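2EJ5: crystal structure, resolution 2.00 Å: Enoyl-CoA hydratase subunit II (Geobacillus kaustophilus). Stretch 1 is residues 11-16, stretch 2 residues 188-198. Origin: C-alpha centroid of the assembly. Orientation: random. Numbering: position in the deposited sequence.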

# COMPACT_ATOMS: atom_id res chain seq x y z
N GLY A 11 13.86 20.79 26.11
CA GLY A 11 13.62 21.78 25.09
C GLY A 11 12.13 21.70 24.84
O GLY A 11 11.34 21.92 25.75
N GLN A 12 11.76 21.35 23.61
CA GLN A 12 10.36 21.09 23.29
C GLN A 12 10.12 19.66 22.82
O GLN A 12 9.16 19.39 22.10
CB GLN A 12 9.86 22.09 22.30
CG GLN A 12 10.05 23.51 22.85
CD GLN A 12 9.17 24.48 22.17
OE1 GLN A 12 8.14 24.87 22.70
NE2 GLN A 12 9.57 24.90 20.98
N VAL A 13 11.00 18.75 23.22
CA VAL A 13 10.77 17.36 22.97
C VAL A 13 10.55 16.55 24.23
O VAL A 13 11.32 16.65 25.22
CB VAL A 13 11.71 16.68 21.85
CG1 VAL A 13 12.79 17.60 21.28
CG2 VAL A 13 12.17 15.24 22.16
N ALA A 14 9.44 15.80 24.22
CA ALA A 14 9.19 14.84 25.28
C ALA A 14 9.89 13.53 24.97
O ALA A 14 9.63 12.88 23.95
CB ALA A 14 7.66 14.63 25.51
N TRP A 15 10.81 13.15 25.85
CA TRP A 15 11.57 11.93 25.76
C TRP A 15 10.83 10.91 26.63
O TRP A 15 10.74 11.04 27.87
CB TRP A 15 13.00 12.17 26.22
CG TRP A 15 13.75 13.10 25.29
CD1 TRP A 15 13.74 14.50 25.30
CD2 TRP A 15 14.59 12.72 24.20
NE1 TRP A 15 14.52 14.98 24.28
CE2 TRP A 15 15.07 13.91 23.59
CE3 TRP A 15 14.99 11.48 23.67
CZ2 TRP A 15 15.92 13.90 22.49
CZ3 TRP A 15 15.84 11.46 22.58
CH2 TRP A 15 16.30 12.67 21.99
N LEU A 16 10.22 9.93 25.97
CA LEU A 16 9.49 8.87 26.67
C LEU A 16 10.37 7.63 26.60
O LEU A 16 10.53 6.97 25.55
CB LEU A 16 8.08 8.70 26.05
CG LEU A 16 7.00 7.96 26.88
CD1 LEU A 16 5.60 8.06 26.27
CD2 LEU A 16 7.39 6.52 27.18
N GLU A 188 22.36 12.11 16.65
CA GLU A 188 21.47 12.13 15.47
C GLU A 188 20.00 12.03 15.85
O GLU A 188 19.15 12.66 15.19
CB GLU A 188 21.81 11.02 14.50
CG GLU A 188 23.16 11.17 13.92
CD GLU A 188 23.13 11.76 12.55
OE1 GLU A 188 22.36 12.74 12.31
OE2 GLU A 188 23.89 11.21 11.72
N VAL A 189 19.70 11.20 16.86
CA VAL A 189 18.36 11.15 17.42
C VAL A 189 17.93 12.52 17.96
O VAL A 189 16.87 13.03 17.59
CB VAL A 189 18.23 10.05 18.53
CG1 VAL A 189 16.90 10.15 19.22
CG2 VAL A 189 18.42 8.67 17.91
N LYS A 190 18.75 13.13 18.82
CA LYS A 190 18.38 14.45 19.31
C LYS A 190 18.20 15.48 18.20
O LYS A 190 17.27 16.25 18.25
CB LYS A 190 19.26 14.97 20.49
CG LYS A 190 20.61 15.49 20.19
CD LYS A 190 21.23 16.29 21.42
CE LYS A 190 20.83 17.76 21.46
NZ LYS A 190 21.67 18.52 22.45
N GLN A 191 19.06 15.49 17.19
CA GLN A 191 18.92 16.50 16.14
C GLN A 191 17.63 16.29 15.31
O GLN A 191 16.98 17.25 14.90
CB GLN A 191 20.14 16.47 15.20
CG GLN A 191 21.48 16.88 15.86
CD GLN A 191 22.56 17.17 14.82
OE1 GLN A 191 23.74 17.38 15.17
NE2 GLN A 191 22.17 17.20 13.55
N PHE A 192 17.27 15.02 15.06
CA PHE A 192 16.04 14.70 14.29
C PHE A 192 14.82 15.16 15.08
O PHE A 192 13.95 15.84 14.55
CB PHE A 192 16.00 13.18 13.98
CG PHE A 192 14.90 12.78 13.01
CD1 PHE A 192 15.10 12.88 11.65
CD2 PHE A 192 13.68 12.28 13.48
CE1 PHE A 192 14.09 12.51 10.75
CE2 PHE A 192 12.65 11.92 12.60
CZ PHE A 192 12.86 12.03 11.23
N ALA A 193 14.76 14.81 16.37
CA ALA A 193 13.68 15.25 17.24
C ALA A 193 13.61 16.77 17.38
O ALA A 193 12.54 17.36 17.29
CB ALA A 193 13.75 14.57 18.61
N GLU A 194 14.76 17.43 17.55
CA GLU A 194 14.72 18.87 17.65
C GLU A 194 14.33 19.49 16.36
O GLU A 194 13.57 20.43 16.34
CB GLU A 194 16.02 19.44 18.21
CG GLU A 194 16.22 18.89 19.65
CD GLU A 194 17.41 19.48 20.38
OE1 GLU A 194 18.33 20.04 19.70
OE2 GLU A 194 17.42 19.35 21.63
N ARG A 195 14.77 18.91 15.25
CA ARG A 195 14.36 19.42 13.96
C ARG A 195 12.84 19.36 13.78
O ARG A 195 12.25 20.32 13.30
CB ARG A 195 15.08 18.66 12.84
CG ARG A 195 14.39 18.76 11.54
CD ARG A 195 15.08 17.93 10.47
NE ARG A 195 14.55 18.27 9.15
CZ ARG A 195 14.69 17.52 8.06
NH1 ARG A 195 15.36 16.37 8.11
NH2 ARG A 195 14.17 17.93 6.91
N LEU A 196 12.19 18.26 14.18
CA LEU A 196 10.71 18.18 14.13
C LEU A 196 10.06 19.14 15.11
O LEU A 196 9.04 19.79 14.78
CB LEU A 196 10.26 16.77 14.48
CG LEU A 196 10.45 15.73 13.36
CD1 LEU A 196 10.38 14.35 13.96
CD2 LEU A 196 9.32 15.93 12.35
N SER A 197 10.66 19.26 16.31
CA SER A 197 10.09 20.13 17.37
C SER A 197 10.09 21.62 16.98
O SER A 197 9.40 22.45 17.62
CB SER A 197 10.79 19.87 18.71
OG SER A 197 11.98 20.64 18.80
N ALA A 198 10.82 21.95 15.91
CA ALA A 198 10.89 23.30 15.39
C ALA A 198 9.93 23.58 14.24
O ALA A 198 9.78 24.72 13.80
CB ALA A 198 12.35 23.63 14.94
O HOH W 1 13.33 21.18 21.39
O HOH W 2 15.71 17.45 23.33

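The strand 13-16 lies across the helix of stretch 2, its axis 9.3 Å from the helix axis at closest approach and its N-to-C direction at 136° to that of the helix. No hydrogen bond joins the two stretches directly; they are linked by apolar packing and by two bridging waters.

The apolar contacts come from V13 and W15, alternate residues of the strand; A14 and L16 do not reach the helix. V13 directs its CA-to-CB bond toward the helix, and its branched side chain supplies methyls to the packing: V13 CG2 rests 3.9 Å from A193 CB. A193 also points toward the strand, and its single methyl offers a small apolar surface to V13 CG2. V13 CG1 lies 4.0 Å from E194 CG, against the aliphatic part of that glutamate, and 4.0 Å from S197 CB.

W15 leaves the strand sideways, but its long indole brings its end nearer the helix. V189 and K190 meet the ring at its edge: W15 CZ3 is 3.8 Å from V189 CG1, a methyl of another branched apolar side chain, and W15 CH2 is 3.8 Å from K190 CA. K190 thus contributes its backbone carbon and the base of its side chain, while the end of that side chain leads away. W15 CZ2 also lies 4.5 Å from A193 CB.

The polar links run through water. Water 1 O accepts from Q12 N (2.7 Å) and donates to S197 OG (3.0 Å). Q12 O lies 3.8 Å from S197 CB, so Q12 makes both approaches through backbone atoms. Water 2 O accepts from W15 NE1 (2.9 Å) and donates to E194 OE2 (3.1 Å), so the indole's polar group is satisfied while its carbon edge packs against the helix.

Within stretch 2, S197 OG donates to E194 O at 2.9 Å. A serine hydroxyl can both donate and accept, and here it does both, serving the backbone and the water together.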